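Local coordinates for NADPH-ferredoxin reductase FprA (Mycobacterium tuberculosis, PDB 1LQT), which catalyses electron transfer between NADPH and ferredoxin through a bound FAD, and may supply electrons to cytochrome P450 systems, at residues 81-84 and 85-89; 110-114 and 115-119; 232-235 and 236-239; 425-428 and 429-433. All coordinates share one frame; numbering follows the deposited sequence.

In the fold
Each of the four contacts is local, within one unbroken run of chain: two turns, a helix cap and a stretch of helix. They follow in series without nesting or crossing. Contact 1 closes a turn between strand 76-80 and helix 90-96, where the adenine of FAD is bound. Contact 2 shapes the loop between strands 108-109 and 122-124, beside the bound NADP derivative; its centre is about 30 Å from that of contact 1. Contact 3 starts helix 235-241, about 50 Å between centres from contact 1 and across the chain's centre. Contact 4 lies on helix 420-434, near the C terminus, with its nearest atoms about 8 Å from those of contact 1.

Contact 1 (81-84 and 85-89); sequences NVVV and GEHVQ. With FAD (flavin-adenine dinucleotide), chain H.
Val83 O takes two backbone N-H groups where the chain turns back on itself, His87 N at 2.9 Å and Glu86 N at 3.0 Å from that oxygen. The first donor lies nearly in line with the carbonyl bond and the second well above the carbonyl plane, so one carbonyl oxygen serves both donors from different directions. Gly85 forms the corner, with phi 103° and psi -14°, angles that would press a CB against Val84 O. Its own N gives a bond to Val88 O at 2.8 Å.

The His87 ring fastens the other end of the Val83 residue: ND1 accepts from Val83 N at 3.0 Å, with an N-H...N angle of 167° and the donor close to the ring plane. Val83 is thus gripped through both N and O by one residue. Over one face of this ring lies Glu86 CG, while Val83 CG2 touches CE1. Across the turn, Val84 CG2 rests on Val88 CG2 at 3.9 Å.

Val84 reads the adenine of FAD with its backbone, giving N to N1A at 3.1 Å and accepting N6A at O, 3.0 Å away, the pairing pattern of an adenine's Watson-Crick edge. The turn joins strand 76-80 to helix 90-96, with Gln89 at the helix N-cap; Val82 is backbone-bonded to Glu40 of strand 34-40, and Val88 packs on Trp409 and Leu410 of helix 402-413.

Contact 2 (110-114 and 115-119); sequences RMLNI and PGEDL. With ACT (acetate ion), chain C.
Glu117 sends its carboxylate back along the chain to take the amides of Leu112, Asn113 and Ile114, three consecutive residues, so one side chain gathers the preceding loop. The bond from Leu112 N to Glu117 OE2 is short and fairly straight, 2.7 Å with an angle of 163° at the hydrogen, and it meets the syn side of OE2 somewhat out of the carboxylate plane. OE1 holds the other two less firmly: Asn113 N stands 2.8 Å from Glu117 OE1, but the bond is strongly bent and weak, and that from Ile114 N to Glu117 OE1 is long and weak at 3.5 Å. With CG anti to the backbone N (chi1 -174°) and the rest of the chain extended, Glu117 spans the gap. These amides, together with a long, weak ion pair to Arg320, would be expected to favour the charged form of the buried acid.

Between the amides and the acid, a type II turn runs from Ile114 to Glu117, whose N returns to Ile114 O at 3.3 Å; Gly116 supplies its positive phi. A type I turn, Gly116 to Leu119, follows directly.

Arg110 NH2 gives a bond to O of an acetate, probably from the crystallisation liquor, at 2.9 Å, though the ion's placement is doubtful because its methyl group sits too close to Met111 O; NH1 bonds the adenine N7A of the bound NADP derivative. The loop links strand 108-109 to strand 122-124, with Leu112 and Ile114 packed on Pro275 of strand 273-279 and Met111 and Leu112 on Arg320 of strand 317-320.

Contact 3 (232-235 and 236-239); sequences GITD and EDAA
Gly232 O reaches Asp237 through a water, which donates to Gly232 O at 2.7 Å and to Asp237 OD2, also at 2.7 Å. The side chain of Ile233 packs on Pro202 and Leu203. Thr234 is the N-cap. Its OG1 lies between the backbone N and the carbonyl carbon (chi1 75°), a setting from which it accepts Asp237 N at 3.0 Å, with an angle of 159°, and donates to Asp237 OD2 at 2.7 Å. The hydroxyl comes to OD2 from above the carboxylate plane. Thr234 N bonds the same water at 3.1 Å, so the route from the cap amide back to Asp237, which is direct in a capping box, here passes through a single water. OD2 therefore accepts two hydrogens, one from the threonine and one from the water.

Thr234 O and Asp235 O then begin the helical pattern, receiving Ala238 N and Ala239 N, each at 2.9 Å from its acceptor. The carboxylate of Asp235 leaves the helix for a salt bridge with Arg253, which also bonds Ile233 O. The cap opens helix 235-241 after strand 221-224, and Ala238 packs against Cys245 and Ile249 of helix 243-256.

Contact 4 (425-428 and 429-433); sequences VIDA and FERAA
Asp427 and Arg431, one turn apart on helix 420-434, form an i to i+4 salt bridge along one side of the helix. Arg431 NH2 gives the firm bond, to Asp427 OD2 at 2.9 Å with an N-H...O angle of 154°. Arg431 NE adds two weaker ones, to Asp427 OD2 at 3.1 Å and to Asp427 OD1 at 3.2 Å. The planes of carboxylate and guanidinium stand 63° apart, so this is not a flat, paired-oxygen bridge: OD2 lies close to the guanidinium plane, but the guanidinium meets it from above the carboxylate. A bend at chi3 (-77°) folds Arg431 back over Ala428 CA, which lies over one guanidinium face.

The run is regular alpha-helix, as its backbone bonds attest: Phe429 N to Val425 O, Glu430 N to Ile426 O, Arg431 N to Asp427 O at 2.9 Å, and Ala432 N to Ala428 O. On the neighbouring flank, the side chains of Ile426 and Glu430 run alongside each other in a common direction, with CG2 of the isoleucine 4.0 Å from CD of the glutamate.

Asp427 OD1 also forms a salt bridge with Arg441, and Glu430 OE1 meets that same arginine as well as Arg50. Arg441 thus stands between two acids whose OD1 and OE1 are 5.1 Å apart, which probably eases their mutual repulsion. Leu444 N donates to Glu430 OE2, and Leu450 of helix 447-454 packs on Ile426 and Glu430, while Ile453 of that helix meets Val425 and Phe429.

Contact 1 (81-84 and 85-89)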
loop_
_atom_site.group_PDB
_atom_site.type_symbol
_atom_site.label_atom_id
_atom_site.label_comp_id
_atom_site.label_asym_id
_atom_site.label_seq_id
_atom_site.Cartn_x
_atom_site.Cartn_y
_atom_site.Cartn_z
ATOM N N ASN A 81 4.003 4.960 -17.199
ATOM C CA ASN A 81 4.910 6.113 -17.126
ATOM C C ASN A 81 4.195 7.407 -17.487
ATOM O O ASN A 81 4.799 8.305 -18.043
ATOM C CB ASN A 81 6.167 5.900 -17.981
ATOM C CG ASN A 81 7.287 6.851 -17.658
ATOM O OD1 ASN A 81 7.458 7.293 -16.521
ATOM N ND2 ASN A 81 8.086 7.166 -18.670
ATOM N N VAL A 82 2.903 7.488 -17.174
ATOM C CA VAL A 82 2.099 8.694 -17.397
ATOM C C VAL A 82 1.641 9.151 -16.022
ATOM O O VAL A 82 0.845 8.487 -15.358
ATOM C CB VAL A 82 0.912 8.414 -18.331
ATOM C CG1 VAL A 82 0.026 9.645 -18.445
ATOM C CG2 VAL A 82 1.404 7.994 -19.685
ATOM N N VAL A 83 2.144 10.309 -15.600
ATOM C CA VAL A 83 1.871 10.820 -14.276
ATOM C C VAL A 83 0.793 11.884 -14.387
ATOM O O VAL A 83 1.007 12.965 -14.935
ATOM C CB VAL A 83 3.143 11.411 -13.666
ATOM C CG1 VAL A 83 2.882 11.921 -12.258
ATOM C CG2 VAL A 83 4.282 10.400 -13.673
ATOM N N VAL A 84 -0.393 11.572 -13.901
ATOM C CA VAL A 84 -1.480 12.522 -13.971
ATOM C C VAL A 84 -1.207 13.586 -12.923
ATOM O O VAL A 84 -0.915 13.288 -11.758
ATOM C CB VAL A 84 -2.832 11.837 -13.819
ATOM C CG1 VAL A 84 -3.939 12.849 -13.821
ATOM C CG2 VAL A 84 -3.042 10.819 -14.941
ATOM N N GLY A 85 -1.290 14.837 -13.349
ATOM C CA GLY A 85 -0.864 15.984 -12.598
ATOM C C GLY A 85 0.467 16.516 -13.106
ATOM O O GLY A 85 0.854 17.641 -12.759
ATOM N N GLU A 86 1.179 15.732 -13.922
ATOM C CA GLU A 86 2.441 16.124 -14.508
ATOM C C GLU A 86 2.347 16.137 -16.042
ATOM O O GLU A 86 2.370 17.181 -16.666
ATOM C CB GLU A 86 3.597 15.220 -14.066
ATOM C CG GLU A 86 4.928 15.612 -14.646
ATOM C CD GLU A 86 6.064 14.727 -14.166
ATOM O OE1 GLU A 86 5.865 13.985 -13.170
ATOM O OE2 GLU A 86 7.154 14.764 -14.794
ATOM N N HIS A 87 2.218 14.967 -16.662
ATOM C CA HIS A 87 2.166 14.882 -18.122
ATOM C C HIS A 87 0.835 15.323 -18.695
ATOM O O HIS A 87 0.794 15.902 -19.776
ATOM C CB HIS A 87 2.472 13.451 -18.558
ATOM C CG HIS A 87 3.820 13.010 -18.120
ATOM N ND1 HIS A 87 4.013 12.127 -17.079
ATOM C CD2 HIS A 87 5.044 13.372 -18.556
ATOM C CE1 HIS A 87 5.310 12.019 -16.866
ATOM N NE2 HIS A 87 5.954 12.753 -17.758
ATOM N N VAL A 88 -0.228 14.955 -18.008
ATOM C CA VAL A 88 -1.594 15.330 -18.360
ATOM C C VAL A 88 -2.301 15.725 -17.082
ATOM O O VAL A 88 -1.926 15.268 -15.996
ATOM C CB VAL A 88 -2.371 14.194 -19.079
ATOM C CG1 VAL A 88 -1.640 13.784 -20.375
ATOM C CG2 VAL A 88 -2.577 13.004 -18.168
ATOM N N GLN A 89 -3.320 16.565 -17.206
ATOM C CA GLN A 89 -4.014 17.108 -16.047
ATOM C C GLN A 89 -5.438 16.593 -15.978
ATOM O O GLN A 89 -6.053 16.283 -17.005
ATOM C CB GLN A 89 -4.058 18.643 -16.119
ATOM C CG GLN A 89 -2.729 19.293 -16.207
ATOM C CD GLN A 89 -1.850 18.989 -15.024
ATOM O OE1 GLN A 89 -2.312 18.960 -13.870
ATOM N NE2 GLN A 89 -0.587 18.771 -15.294
HETATM P PA FAD H . -2.821 1.027 -5.081
HETATM O O1A FAD H . -1.902 1.839 -4.259
HETATM O O2A FAD H . -2.684 -0.450 -5.109
HETATM O O5B FAD H . -2.722 1.520 -6.599
HETATM C C5B FAD H . -2.641 2.920 -6.894
HETATM C C4B FAD H . -1.986 3.035 -8.265
HETATM O O4B FAD H . -2.164 4.381 -8.701
HETATM C C3B FAD H . -0.478 2.760 -8.263
HETATM O O3B FAD H . -0.094 1.880 -9.293
HETATM C C2B FAD H . 0.110 4.138 -8.416
HETATM O O2B FAD H . 1.404 4.195 -8.972
HETATM C C1B FAD H . -0.953 4.832 -9.276
HETATM N N9A FAD H . -0.935 6.287 -9.215
HETATM C C8A FAD H . -0.890 7.051 -8.080
HETATM N N7A FAD H . -0.904 8.349 -8.354
HETATM C C5A FAD H . -0.923 8.420 -9.733
HETATM C C6A FAD H . -0.930 9.514 -10.602
HETATM N N6A FAD H . -0.963 10.777 -10.204
HETATM N N1A FAD H . -0.962 9.239 -11.935
HETATM C C2A FAD H . -0.989 7.945 -12.355
HETATM N N3A FAD H . -0.989 6.854 -11.578
HETATM C C4A FAD H . -0.955 7.145 -10.274
HETATM N N1 FAD H . -3.759 -6.668 0.823
HETATM C C2 FAD H . -3.928 -8.021 0.798
HETATM O O2 FAD H . -4.990 -8.516 0.475
HETATM N N3 FAD H . -2.869 -8.832 1.174
HETATM C C4 FAD H . -1.626 -8.369 1.491
HETATM O O4 FAD H . -0.701 -9.158 1.785
HETATM C C4X FAD H . -1.446 -6.981 1.464
HETATM N N5 FAD H . -0.216 -6.432 1.748
HETATM C C5X FAD H . -0.065 -5.069 1.757
HETATM C C6 FAD H . 1.153 -4.516 2.068
HETATM C C7 FAD H . 1.337 -3.148 2.165
HETATM C C7M FAD H . 2.693 -2.586 2.491
HETATM C C8 FAD H . 0.245 -2.313 1.899
HETATM C C8M FAD H . 0.379 -0.819 2.012
HETATM C C9 FAD H . -0.992 -2.857 1.559
HETATM C C9A FAD H . -1.166 -4.232 1.483
HETATM N N10 FAD H . -2.404 -4.800 1.166
HETATM C C10 FAD H . -2.541 -6.166 1.132
HETATM C "C1'" FAD H . -3.587 -3.963 0.812
HETATM C "C2'" FAD H . -3.627 -3.660 -0.685
HETATM O "O2'" FAD H . -2.341 -3.260 -1.087
HETATM C "C3'" FAD H . -4.647 -2.538 -0.959
HETATM O "O3'" FAD H . -5.959 -2.945 -0.585
HETATM C "C4'" FAD H . -4.806 -2.144 -2.428
HETATM O "O4'" FAD H . -3.571 -2.240 -3.131
HETATM C "C5'" FAD H . -5.363 -0.725 -2.543
HETATM O "O5'" FAD H . -5.664 -0.555 -3.934
HETATM P P FAD H . -5.755 0.849 -4.669
HETATM O O1P FAD H . -6.110 0.498 -6.063
HETATM O O2P FAD H . -6.624 1.831 -3.954
HETATM O O3P FAD H . -4.301 1.478 -4.599
#

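Contact 2 (110-114 and 115-119)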
loop_
_atom_site.group_PDB
_atom_site.type_symbol
_atom_site.label_atom_id
_atom_site.label_comp_id
_atom_site.label_asym_id
_atom_site.label_seq_id
_atom_site.Cartn_x
_atom_site.Cartn_y
_atom_site.Cartn_z
ATOM N N ARG A 110 1.546 8.740 6.781
ATOM C CA ARG A 110 1.188 9.484 7.987
ATOM C C ARG A 110 2.430 9.645 8.860
ATOM O O ARG A 110 3.238 8.729 9.055
ATOM C CB ARG A 110 0.109 8.771 8.757
ATOM C CG ARG A 110 -1.228 8.729 8.055
ATOM C CD ARG A 110 -2.357 8.239 8.914
ATOM N NE ARG A 110 -2.686 9.200 9.966
ATOM C CZ ARG A 110 -2.377 9.089 11.252
ATOM N NH1 ARG A 110 -1.638 8.112 11.715
ATOM N NH2 ARG A 110 -2.778 10.040 12.086
ATOM N N MET A 111 2.545 10.826 9.425
ATOM C CA MET A 111 3.622 11.183 10.335
ATOM C C MET A 111 3.208 11.065 11.784
ATOM O O MET A 111 2.029 11.127 12.103
ATOM C CB MET A 111 4.153 12.571 9.995
ATOM C CG MET A 111 4.846 12.572 8.661
ATOM S SD MET A 111 5.451 14.206 8.216
ATOM C CE MET A 111 6.489 14.596 9.545
ATOM N N LEU A 112 4.221 10.897 12.635
ATOM C CA LEU A 112 4.021 10.903 14.075
ATOM C C LEU A 112 3.893 12.311 14.652
ATOM O O LEU A 112 3.295 12.503 15.704
ATOM C CB LEU A 112 5.217 10.231 14.750
ATOM C CG LEU A 112 5.447 8.775 14.385
ATOM C CD1 LEU A 112 6.798 8.333 14.893
ATOM C CD2 LEU A 112 4.361 7.906 14.909
ATOM N N ASN A 113 4.531 13.268 13.994
ATOM C CA ASN A 113 4.600 14.638 14.489
ATOM C C ASN A 113 5.245 14.735 15.873
ATOM O O ASN A 113 4.682 15.284 16.807
ATOM C CB ASN A 113 3.244 15.315 14.451
ATOM C CG ASN A 113 2.635 15.272 13.091
ATOM O OD1 ASN A 113 3.287 15.594 12.092
ATOM N ND2 ASN A 113 1.408 14.798 13.025
ATOM N N ILE A 114 6.465 14.202 15.969
ATOM C CA ILE A 114 7.238 14.259 17.199
ATOM C C ILE A 114 8.638 14.766 16.883
ATOM O O ILE A 114 9.118 14.641 15.761
ATOM C CB ILE A 114 7.292 12.883 17.900
ATOM C CG1 ILE A 114 8.067 11.832 17.088
ATOM C CG2 ILE A 114 5.934 12.422 18.315
ATOM C CD1 ILE A 114 8.211 10.532 17.807
ATOM N N PRO A 115 9.308 15.337 17.880
ATOM C CA PRO A 115 10.661 15.827 17.664
ATOM C C PRO A 115 11.585 14.691 17.286
ATOM O O PRO A 115 11.488 13.594 17.831
ATOM C CB PRO A 115 11.047 16.452 19.014
ATOM C CG PRO A 115 9.763 16.712 19.702
ATOM C CD PRO A 115 8.814 15.660 19.226
ATOM N N GLY A 116 12.475 14.961 16.342
ATOM C CA GLY A 116 13.436 13.993 15.876
ATOM C C GLY A 116 12.973 13.118 14.741
ATOM O O GLY A 116 13.747 12.316 14.240
ATOM N N GLU A 117 11.714 13.244 14.329
ATOM C CA GLU A 117 11.175 12.388 13.299
ATOM C C GLU A 117 11.917 12.499 11.965
ATOM O O GLU A 117 11.898 11.560 11.193
ATOM C CB GLU A 117 9.704 12.699 13.130
ATOM C CG GLU A 117 8.965 11.790 12.173
ATOM C CD GLU A 117 7.460 11.959 12.242
ATOM O OE1 GLU A 117 6.961 13.029 12.712
ATOM O OE2 GLU A 117 6.805 11.018 11.801
ATOM N N ASP A 118 12.558 13.641 11.731
ATOM C CA ASP A 118 13.303 13.858 10.507
ATOM C C ASP A 118 14.754 13.414 10.567
ATOM O O ASP A 118 15.477 13.583 9.603
ATOM C CB ASP A 118 13.262 15.344 10.145
ATOM C CG ASP A 118 13.722 16.270 11.315
ATOM O OD1 ASP A 118 13.692 15.903 12.557
ATOM O OD2 ASP A 118 14.111 17.452 11.060
ATOM N N LEU A 119 15.223 12.866 11.680
ATOM C CA LEU A 119 16.605 12.401 11.725
ATOM C C LEU A 119 16.846 11.268 10.754
ATOM O O LEU A 119 15.991 10.411 10.571
ATOM C CB LEU A 119 16.946 11.898 13.122
ATOM C CG LEU A 119 17.207 12.954 14.174
ATOM C CD1 LEU A 119 17.175 12.317 15.557
ATOM C CD2 LEU A 119 18.535 13.644 13.936
HETATM C C ACT C . -0.278 10.591 14.112
HETATM O O ACT C . -1.420 10.220 14.594
HETATM O OXT ACT C . 0.114 11.798 14.233
HETATM C CH3 ACT C . 0.592 9.625 13.405
#

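Contact 3 (232-235 and 236-239)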
loop_
_atom_site.group_PDB
_atom_site.type_symbol
_atom_site.label_atom_id
_atom_site.label_comp_id
_atom_site.label_asym_id
_atom_site.label_seq_id
_atom_site.Cartn_x
_atom_site.Cartn_y
_atom_site.Cartn_z
ATOM N N GLY A 232 -5.085 -7.621 32.103
ATOM C CA GLY A 232 -6.259 -6.815 31.840
ATOM C C GLY A 232 -6.872 -7.066 30.477
ATOM O O GLY A 232 -7.837 -6.392 30.132
ATOM N N ILE A 233 -6.307 -8.002 29.722
ATOM C CA ILE A 233 -6.759 -8.346 28.363
ATOM C C ILE A 233 -7.482 -9.667 28.504
ATOM O O ILE A 233 -6.834 -10.681 28.734
ATOM C CB ILE A 233 -5.567 -8.426 27.398
ATOM C CG1 ILE A 233 -4.716 -7.140 27.462
ATOM C CG2 ILE A 233 -6.045 -8.683 25.979
ATOM C CD1 ILE A 233 -5.487 -5.863 27.295
ATOM N N THR A 234 -8.798 -9.666 28.346
ATOM C CA THR A 234 -9.594 -10.843 28.610
ATOM C C THR A 234 -10.168 -11.430 27.353
ATOM O O THR A 234 -10.410 -10.744 26.357
ATOM C CB THR A 234 -10.718 -10.575 29.658
ATOM O OG1 THR A 234 -11.790 -9.819 29.058
ATOM C CG2 THR A 234 -10.222 -9.826 30.876
ATOM N N ASP A 235 -10.365 -12.733 27.397
ATOM C CA ASP A 235 -10.978 -13.405 26.286
ATOM C C ASP A 235 -12.395 -12.894 26.067
ATOM O O ASP A 235 -12.807 -12.783 24.915
ATOM C CB ASP A 235 -10.998 -14.903 26.514
ATOM C CG ASP A 235 -9.616 -15.554 26.396
ATOM O OD1 ASP A 235 -8.613 -14.888 25.986
ATOM O OD2 ASP A 235 -9.474 -16.779 26.679
ATOM N N GLU A 236 -13.116 -12.594 27.143
ATOM C CA GLU A 236 -14.459 -12.058 27.032
ATOM C C GLU A 236 -14.463 -10.757 26.240
ATOM O O GLU A 236 -15.253 -10.582 25.308
ATOM C CB GLU A 236 -15.101 -11.854 28.407
ATOM C CG GLU A 236 -16.480 -11.194 28.291
ATOM C CD GLU A 236 -17.228 -10.993 29.608
ATOM O OE1 GLU A 236 -17.089 -11.844 30.520
ATOM O OE2 GLU A 236 -17.978 -9.966 29.727
ATOM N N ASP A 237 -13.565 -9.855 26.604
ATOM C CA ASP A 237 -13.505 -8.560 25.947
ATOM C C ASP A 237 -13.050 -8.732 24.489
ATOM O O ASP A 237 -13.506 -8.008 23.594
ATOM C CB ASP A 237 -12.574 -7.625 26.699
ATOM C CG ASP A 237 -13.092 -7.215 28.056
ATOM O OD1 ASP A 237 -14.300 -6.948 28.199
ATOM O OD2 ASP A 237 -12.277 -7.172 29.010
ATOM N N ALA A 238 -12.155 -9.679 24.240
ATOM C CA ALA A 238 -11.687 -9.918 22.873
ATOM C C ALA A 238 -12.832 -10.382 21.977
ATOM O O ALA A 238 -12.982 -9.930 20.861
ATOM C CB ALA A 238 -10.584 -10.936 22.852
ATOM N N ALA A 239 -13.624 -11.319 22.488
ATOM C CA ALA A 239 -14.757 -11.831 21.734
ATOM C C ALA A 239 -15.749 -10.718 21.426
ATOM O O ALA A 239 -16.379 -10.744 20.364
ATOM C CB ALA A 239 -15.426 -12.994 22.476
HETATM O O HOH W 1 -9.748 -6.731 28.197
#

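Contact 4 (425-428 and 429-433)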
loop_
_atom_site.group_PDB
_atom_site.type_symbol
_atom_site.label_atom_id
_atom_site.label_comp_id
_atom_site.label_asym_id
_atom_site.label_seq_id
_atom_site.Cartn_x
_atom_site.Cartn_y
_atom_site.Cartn_z
ATOM N N VAL A 425 7.279 -6.894 -21.921
ATOM C CA VAL A 425 8.728 -7.077 -22.068
ATOM C C VAL A 425 9.423 -6.876 -20.726
ATOM O O VAL A 425 10.248 -7.704 -20.344
ATOM C CB VAL A 425 9.303 -6.129 -23.143
ATOM C CG1 VAL A 425 10.797 -6.274 -23.262
ATOM C CG2 VAL A 425 8.636 -6.392 -24.489
ATOM N N ILE A 426 9.124 -5.801 -20.011
ATOM C CA ILE A 426 9.652 -5.619 -18.663
ATOM C C ILE A 426 9.374 -6.853 -17.809
ATOM O O ILE A 426 10.252 -7.358 -17.131
ATOM C CB ILE A 426 9.052 -4.371 -18.002
ATOM C CG1 ILE A 426 9.568 -3.091 -18.683
ATOM C CG2 ILE A 426 9.360 -4.343 -16.497
ATOM C CD1 ILE A 426 8.827 -1.819 -18.273
ATOM N N ASP A 427 8.117 -7.301 -17.818
ATOM C CA ASP A 427 7.700 -8.434 -17.015
ATOM C C ASP A 427 8.525 -9.679 -17.349
ATOM O O ASP A 427 9.026 -10.370 -16.461
ATOM C CB ASP A 427 6.217 -8.661 -17.249
ATOM C CG ASP A 427 5.646 -9.786 -16.457
ATOM O OD1 ASP A 427 5.992 -9.924 -15.272
ATOM O OD2 ASP A 427 4.877 -10.580 -17.005
ATOM N N ALA A 428 8.648 -9.963 -18.637
ATOM C CA ALA A 428 9.410 -11.115 -19.053
ATOM C C ALA A 428 10.865 -11.003 -18.632
ATOM O O ALA A 428 11.467 -11.997 -18.216
ATOM C CB ALA A 428 9.292 -11.274 -20.554
ATOM N N PHE A 429 11.434 -9.823 -18.773
ATOM C CA PHE A 429 12.816 -9.605 -18.367
ATOM C C PHE A 429 12.999 -9.909 -16.891
ATOM O O PHE A 429 13.932 -10.602 -16.499
ATOM C CB PHE A 429 13.173 -8.155 -18.689
ATOM C CG PHE A 429 14.619 -7.798 -18.495
ATOM C CD1 PHE A 429 15.488 -7.712 -19.579
ATOM C CD2 PHE A 429 15.124 -7.506 -17.232
ATOM C CE1 PHE A 429 16.791 -7.338 -19.413
ATOM C CE2 PHE A 429 16.424 -7.160 -17.070
ATOM C CZ PHE A 429 17.259 -7.079 -18.163
ATOM N N GLU A 430 12.123 -9.373 -16.057
ATOM C CA GLU A 430 12.238 -9.540 -14.626
ATOM C C GLU A 430 12.074 -10.992 -14.224
ATOM O O GLU A 430 12.825 -11.512 -13.420
ATOM C CB GLU A 430 11.220 -8.655 -13.917
ATOM C CG GLU A 430 11.462 -7.164 -14.057
ATOM C CD GLU A 430 10.492 -6.342 -13.234
ATOM O OE1 GLU A 430 9.376 -6.847 -12.956
ATOM O OE2 GLU A 430 10.840 -5.209 -12.848
ATOM N N ARG A 431 11.084 -11.661 -14.790
ATOM C CA ARG A 431 10.861 -13.057 -14.455
ATOM C C ARG A 431 12.032 -13.931 -14.874
ATOM O O ARG A 431 12.466 -14.794 -14.138
ATOM C CB ARG A 431 9.537 -13.575 -15.011
ATOM C CG ARG A 431 8.318 -13.071 -14.274
ATOM C CD ARG A 431 6.999 -13.648 -14.754
ATOM N NE ARG A 431 6.575 -13.020 -15.990
ATOM C CZ ARG A 431 6.740 -13.515 -17.211
ATOM N NH1 ARG A 431 7.306 -14.699 -17.426
ATOM N NH2 ARG A 431 6.337 -12.793 -18.225
ATOM N N ALA A 432 12.554 -13.700 -16.077
ATOM C CA ALA A 432 13.689 -14.494 -16.555
ATOM C C ALA A 432 14.936 -14.223 -15.733
ATOM O O ALA A 432 15.801 -15.080 -15.632
ATOM C CB ALA A 432 13.946 -14.223 -18.028
ATOM N N ALA A 433 15.049 -13.041 -15.142
ATOM C CA ALA A 433 16.160 -12.732 -14.277
ATOM C C ALA A 433 16.088 -13.515 -12.974
ATOM O O ALA A 433 17.096 -13.883 -12.419
ATOM C CB ALA A 433 16.209 -11.247 -13.999
#